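Local coordinates for XC6422 protein (PDB 2FUK), which is probably a small serine hydrolase of the alpha/beta-hydrolase fold, built without a lid domain, whose natural substrate is unknown, at residues A[21-26]-A[80-85]; A[51-56]-A[74-79]. One frame throughout, in Å; residues are numbered along the deposited sequence.

Both contacts lie at one end of the central sheet, their centres about 8 Å apart, and each uses one of two neighbouring antiparallel strands, 20-27 in contact 1 and 71-75 in contact 2. Contact 1 joins strand 20-27 to the loop following strand 71-75; it lies nearer the surface and is mostly polar, with a carboxylate and hydroxyls doing the work. Contact 2 is nested within the chain loop closed by contact 1 and sits deeper, about 11 Å from the chain centre against about 16 Å. There a methionine packs between polar side chains that bind its own backbone. N76 joins the two: its amide donates to D23 and its carbonyl receives the hydroxyl of S83.

Contact 1 (A[21-26]-A[80-85])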
loop_
_atom_site.group_PDB
_atom_site.type_symbol
_atom_site.label_atom_id
_atom_site.label_comp_id
_atom_site.label_asym_id
_atom_site.label_seq_id
_atom_site.Cartn_x
_atom_site.Cartn_y
_atom_site.Cartn_z
ATOM N N PRO A 21 22.088 -24.581 0.715
ATOM C CA PRO A 21 21.739 -23.155 0.716
ATOM C C PRO A 21 20.269 -22.864 0.426
ATOM O O PRO A 21 19.623 -23.574 -0.342
ATOM C CB PRO A 21 22.648 -22.576 -0.371
ATOM C CG PRO A 21 23.817 -23.515 -0.374
ATOM C CD PRO A 21 23.150 -24.850 -0.270
ATOM N N LEU A 22 19.756 -21.810 1.057
ATOM C CA LEU A 22 18.376 -21.372 0.862
ATOM C C LEU A 22 18.389 -19.876 0.557
ATOM O O LEU A 22 19.029 -19.097 1.269
ATOM C CB LEU A 22 17.532 -21.624 2.123
ATOM C CG LEU A 22 17.171 -23.056 2.523
ATOM C CD1 LEU A 22 16.492 -23.062 3.899
ATOM C CD2 LEU A 22 16.258 -23.670 1.476
ATOM N N ASP A 23 17.700 -19.479 -0.509
ATOM C CA ASP A 23 17.609 -18.070 -0.876
ATOM C C ASP A 23 16.672 -17.408 0.116
ATOM O O ASP A 23 15.556 -17.892 0.340
ATOM C CB ASP A 23 17.015 -17.907 -2.271
ATOM C CG ASP A 23 17.865 -18.534 -3.344
ATOM O OD1 ASP A 23 17.301 -18.846 -4.406
ATOM O OD2 ASP A 23 19.090 -18.696 -3.138
ATOM N N VAL A 24 17.119 -16.303 0.699
ATOM C CA VAL A 24 16.325 -15.585 1.681
ATOM C C VAL A 24 16.273 -14.093 1.368
ATOM O O VAL A 24 17.214 -13.532 0.813
ATOM C CB VAL A 24 16.921 -15.792 3.101
ATOM C CG1 VAL A 24 16.196 -14.933 4.126
ATOM C CG2 VAL A 24 16.811 -17.257 3.488
ATOM N N ALA A 25 15.156 -13.461 1.706
ATOM C CA ALA A 25 15.010 -12.026 1.504
ATOM C C ALA A 25 14.347 -11.470 2.754
ATOM O O ALA A 25 13.341 -12.003 3.213
ATOM C CB ALA A 25 14.154 -11.738 0.277
ATOM N N VAL A 26 14.927 -10.415 3.312
ATOM C CA VAL A 26 14.379 -9.783 4.503
ATOM C C VAL A 26 13.923 -8.387 4.112
ATOM O O VAL A 26 14.727 -7.579 3.643
ATOM C CB VAL A 26 15.437 -9.670 5.622
ATOM C CG1 VAL A 26 14.838 -8.979 6.836
ATOM C CG2 VAL A 26 15.949 -11.064 5.992
ATOM N N VAL A 80 14.060 -24.370 -5.675
ATOM C CA VAL A 80 13.589 -23.143 -6.313
ATOM C C VAL A 80 14.687 -22.077 -6.324
ATOM O O VAL A 80 15.417 -21.912 -5.344
ATOM C CB VAL A 80 12.333 -22.605 -5.596
ATOM C CG1 VAL A 80 11.927 -21.256 -6.175
ATOM C CG2 VAL A 80 11.196 -23.601 -5.753
ATOM N N GLY A 81 14.806 -21.361 -7.442
ATOM C CA GLY A 81 15.830 -20.337 -7.562
ATOM C C GLY A 81 17.174 -21.002 -7.368
ATOM O O GLY A 81 17.482 -21.980 -8.056
ATOM N N THR A 82 17.983 -20.482 -6.451
ATOM C CA THR A 82 19.270 -21.107 -6.179
ATOM C C THR A 82 19.289 -21.836 -4.833
ATOM O O THR A 82 20.349 -22.067 -4.246
ATOM C CB THR A 82 20.451 -20.097 -6.282
ATOM O OG1 THR A 82 20.165 -18.901 -5.545
ATOM C CG2 THR A 82 20.696 -19.743 -7.754
ATOM N N SER A 83 18.106 -22.193 -4.338
ATOM C CA SER A 83 18.023 -22.957 -3.102
ATOM C C SER A 83 18.319 -24.369 -3.585
ATOM O O SER A 83 17.681 -24.854 -4.520
ATOM C CB SER A 83 16.614 -22.900 -2.498
ATOM O OG SER A 83 16.417 -21.694 -1.775
ATOM N N ALA A 84 19.294 -25.016 -2.961
ATOM C CA ALA A 84 19.682 -26.362 -3.358
ATOM C C ALA A 84 18.618 -27.417 -3.058
ATOM O O ALA A 84 17.657 -27.167 -2.320
ATOM C CB ALA A 84 20.981 -26.735 -2.673
ATOM N N GLY A 85 18.797 -28.597 -3.650
ATOM C CA GLY A 85 17.884 -29.700 -3.413
ATOM C C GLY A 85 16.788 -29.928 -4.431
ATOM O O GLY A 85 16.733 -29.281 -5.475
#
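D23 and T82 meet through two hydrogen bonds, one to each carboxylate oxygen. OD1 of D23 accepts the backbone N of T82 at 2.7 Å on its syn lone pair, while OD2 of D23 receives OG1 of T82 at 2.6 Å, also on the syn side but 20° out of the carboxylate plane. T82 can offer both donors together because OG1 stands between its backbone N and carbonyl carbon (chi1 48°), the crowded position. An aspartate suits this place: its short side chain presents two acceptors to one residue, which fixes the rotation of the carboxylate.

The hydroxyl of S83 works both ways. Its OG accepts the backbone N of D23 at 2.9 Å in a nearly straight bond (167°), and the same hydroxyl donates to the carbonyl of N76, so a small group bridges the backbones of D23 and N76. Next to it, N of A84 donates to O of P21 at 3.0 Å, and CD of P21 packs on CB of A84 at 3.7 Å. CD2 of L22 comes within 3.8 Å of OG of S83.

What presents T82 and S83 is a type II' turn from V80 to S83, closed by N of S83 bonding to O of V80 at 2.9 Å. G81 takes the positive phi that this turn needs, and, lacking a side chain, leaves room for OD1 of D23 close by. That oxygen also accepts from ND2 of N76, which steadies the carboxylate from a second residue.

The backbones of D23 and N76 are hydrogen-bonded, and P21, ahead of D23, is met by A84 instead. The arrangement is a turn docked on the second strand of an alpha/beta-hydrolase sheet, in the connection from strand 71-75 to helix 92-107.

Contact 2 (A[51-56]-A[74-79]); sequences GSMHNK and RFNFRS
M53 lies over F75, their CA atoms 5.3 Å apart, where a type I turn from S52 to N55 passes the end of strand 71-75. Side chains on either side of F75 in sequence bind the backbone of M53. OD1 of N76 accepts N of M53 at 2.8 Å, nearly along the C=O axis, while NH2 of R74 reaches O of M53, also at 2.8 Å. The latter donor stands above the carbonyl plane, whereas the oxygen lies close to the guanidinium plane. R74 is long enough to span this gap and still pair through NH1 with D27.

The methionine chain is flexible enough to fill the space between them: bent at chi3 (61°), it brings CE to 3.4 Å from ND2 of N76. CG of M53 sits over the centre of the H54 ring, 3.3 Å above its plane. F75 turns away into the core beside I41 and L97.

OG of S52 accepts N of H54, an ST turn, and N55 occupies the N-cap position of helix 56-66. The contact packs the far end of the loop after strand 38-43 on the end of strand 71-75, as part of the alpha/beta-hydrolase fold; the start of that loop often supplies an oxyanion-hole residue in relatives.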
loop_
_atom_site.group_PDB
_atom_site.type_symbol
_atom_site.label_atom_id
_atom_site.label_comp_id
_atom_site.label_asym_id
_atom_site.label_seq_id
_atom_site.Cartn_x
_atom_site.Cartn_y
_atom_site.Cartn_z
ATOM N N GLY A 51 5.951 -21.125 -8.282
ATOM C CA GLY A 51 6.245 -20.640 -6.944
ATOM C C GLY A 51 7.668 -20.243 -6.592
ATOM O O GLY A 51 8.624 -20.962 -6.889
ATOM N N SER A 52 7.791 -19.090 -5.941
ATOM C CA SER A 52 9.077 -18.558 -5.489
ATOM C C SER A 52 8.841 -17.358 -4.582
ATOM O O SER A 52 7.701 -16.897 -4.428
ATOM C CB SER A 52 9.943 -18.120 -6.672
ATOM O OG SER A 52 9.479 -16.895 -7.217
ATOM N N MET A 53 9.922 -16.854 -3.991
ATOM C CA MET A 53 9.864 -15.696 -3.102
ATOM C C MET A 53 9.369 -14.470 -3.866
ATOM O O MET A 53 8.989 -13.477 -3.260
ATOM C CB MET A 53 11.261 -15.377 -2.530
ATOM C CG MET A 53 12.154 -14.563 -3.502
ATOM S SD MET A 53 13.791 -14.007 -2.893
ATOM C CE MET A 53 14.399 -15.573 -2.598
ATOM N N HIS A 54 9.385 -14.542 -5.194
ATOM C CA HIS A 54 8.973 -13.418 -6.030
ATOM C C HIS A 54 7.529 -13.455 -6.525
ATOM O O HIS A 54 7.083 -12.529 -7.203
ATOM C CB HIS A 54 9.937 -13.290 -7.213
ATOM C CG HIS A 54 11.374 -13.181 -6.801
ATOM N ND1 HIS A 54 12.292 -14.188 -7.011
ATOM C CD2 HIS A 54 12.044 -12.190 -6.164
ATOM C CE1 HIS A 54 13.465 -13.822 -6.524
ATOM N NE2 HIS A 54 13.341 -12.615 -6.004
ATOM N N ASN A 55 6.804 -14.514 -6.180
ATOM C CA ASN A 55 5.401 -14.660 -6.562
ATOM C C ASN A 55 4.658 -13.397 -6.104
ATOM O O ASN A 55 4.876 -12.925 -4.988
ATOM C CB ASN A 55 4.828 -15.901 -5.868
ATOM C CG ASN A 55 3.352 -16.083 -6.116
ATOM O OD1 ASN A 55 2.938 -16.680 -7.120
ATOM N ND2 ASN A 55 2.540 -15.558 -5.206
ATOM N N LYS A 56 3.787 -12.858 -6.960
ATOM C CA LYS A 56 3.039 -11.635 -6.648
ATOM C C LYS A 56 2.144 -11.721 -5.402
ATOM O O LYS A 56 2.002 -10.739 -4.664
ATOM C CB LYS A 56 2.201 -11.218 -7.860
ATOM C CG LYS A 56 3.004 -10.958 -9.142
ATOM C CD LYS A 56 2.055 -10.794 -10.342
ATOM C CE LYS A 56 2.785 -10.645 -11.679
ATOM N NZ LYS A 56 3.637 -9.428 -11.759
ATOM N N ARG A 74 11.137 -13.685 3.399
ATOM C CA ARG A 74 10.676 -14.532 2.310
ATOM C C ARG A 74 11.842 -15.461 2.000
ATOM O O ARG A 74 12.992 -15.145 2.316
ATOM C CB ARG A 74 10.337 -13.696 1.072
ATOM C CG ARG A 74 9.081 -12.854 1.224
ATOM C CD ARG A 74 8.869 -11.978 0.000
ATOM N NE ARG A 74 9.848 -10.898 -0.068
ATOM C CZ ARG A 74 10.705 -10.706 -1.069
ATOM N NH1 ARG A 74 11.549 -9.685 -1.023
ATOM N NH2 ARG A 74 10.725 -11.530 -2.113
ATOM N N PHE A 75 11.555 -16.609 1.401
ATOM C CA PHE A 75 12.625 -17.534 1.063
ATOM C C PHE A 75 12.163 -18.561 0.046
ATOM O O PHE A 75 10.963 -18.817 -0.107
ATOM C CB PHE A 75 13.153 -18.232 2.334
ATOM C CG PHE A 75 12.259 -19.328 2.858
ATOM C CD1 PHE A 75 12.505 -20.659 2.533
ATOM C CD2 PHE A 75 11.187 -19.029 3.695
ATOM C CE1 PHE A 75 11.698 -21.682 3.034
ATOM C CE2 PHE A 75 10.374 -20.036 4.200
ATOM C CZ PHE A 75 10.629 -21.369 3.872
ATOM N N ASN A 76 13.126 -19.129 -0.669
ATOM C CA ASN A 76 12.826 -20.144 -1.658
ATOM C C ASN A 76 12.981 -21.533 -1.054
ATOM O O ASN A 76 13.988 -21.829 -0.414
ATOM C CB ASN A 76 13.763 -20.012 -2.863
ATOM C CG ASN A 76 13.366 -18.886 -3.786
ATOM O OD1 ASN A 76 12.197 -18.528 -3.860
ATOM N ND2 ASN A 76 14.335 -18.334 -4.513
ATOM N N PHE A 77 11.963 -22.369 -1.233
ATOM C CA PHE A 77 12.019 -23.742 -0.749
ATOM C C PHE A 77 13.078 -24.452 -1.584
ATOM O O PHE A 77 13.470 -23.965 -2.648
ATOM C CB PHE A 77 10.674 -24.449 -0.955
ATOM C CG PHE A 77 9.628 -24.102 0.070
ATOM C CD1 PHE A 77 9.863 -24.304 1.425
ATOM C CD2 PHE A 77 8.387 -23.605 -0.325
ATOM C CE1 PHE A 77 8.872 -24.018 2.379
ATOM C CE2 PHE A 77 7.395 -23.318 0.614
ATOM C CZ PHE A 77 7.636 -23.525 1.970
ATOM N N ARG A 78 13.542 -25.599 -1.106
ATOM C CA ARG A 78 14.545 -26.360 -1.838
ATOM C C ARG A 78 14.142 -26.528 -3.315
ATOM O O ARG A 78 12.965 -26.689 -3.632
ATOM C CB ARG A 78 14.722 -27.736 -1.188
ATOM C CG ARG A 78 13.454 -28.567 -1.163
ATOM C CD ARG A 78 13.638 -29.826 -0.332
ATOM N NE ARG A 78 14.047 -29.524 1.035
ATOM C CZ ARG A 78 14.428 -30.445 1.912
ATOM N NH1 ARG A 78 14.451 -31.722 1.553
ATOM N NH2 ARG A 78 14.785 -30.090 3.141
ATOM N N SER A 79 15.140 -26.486 -4.198
ATOM C CA SER A 79 14.972 -26.639 -5.645
ATOM C C SER A 79 14.496 -25.399 -6.398
ATOM O O SER A 79 14.536 -25.375 -7.624
ATOM C CB SER A 79 14.028 -27.809 -5.969
ATOM O OG SER A 79 12.675 -27.394 -6.026
#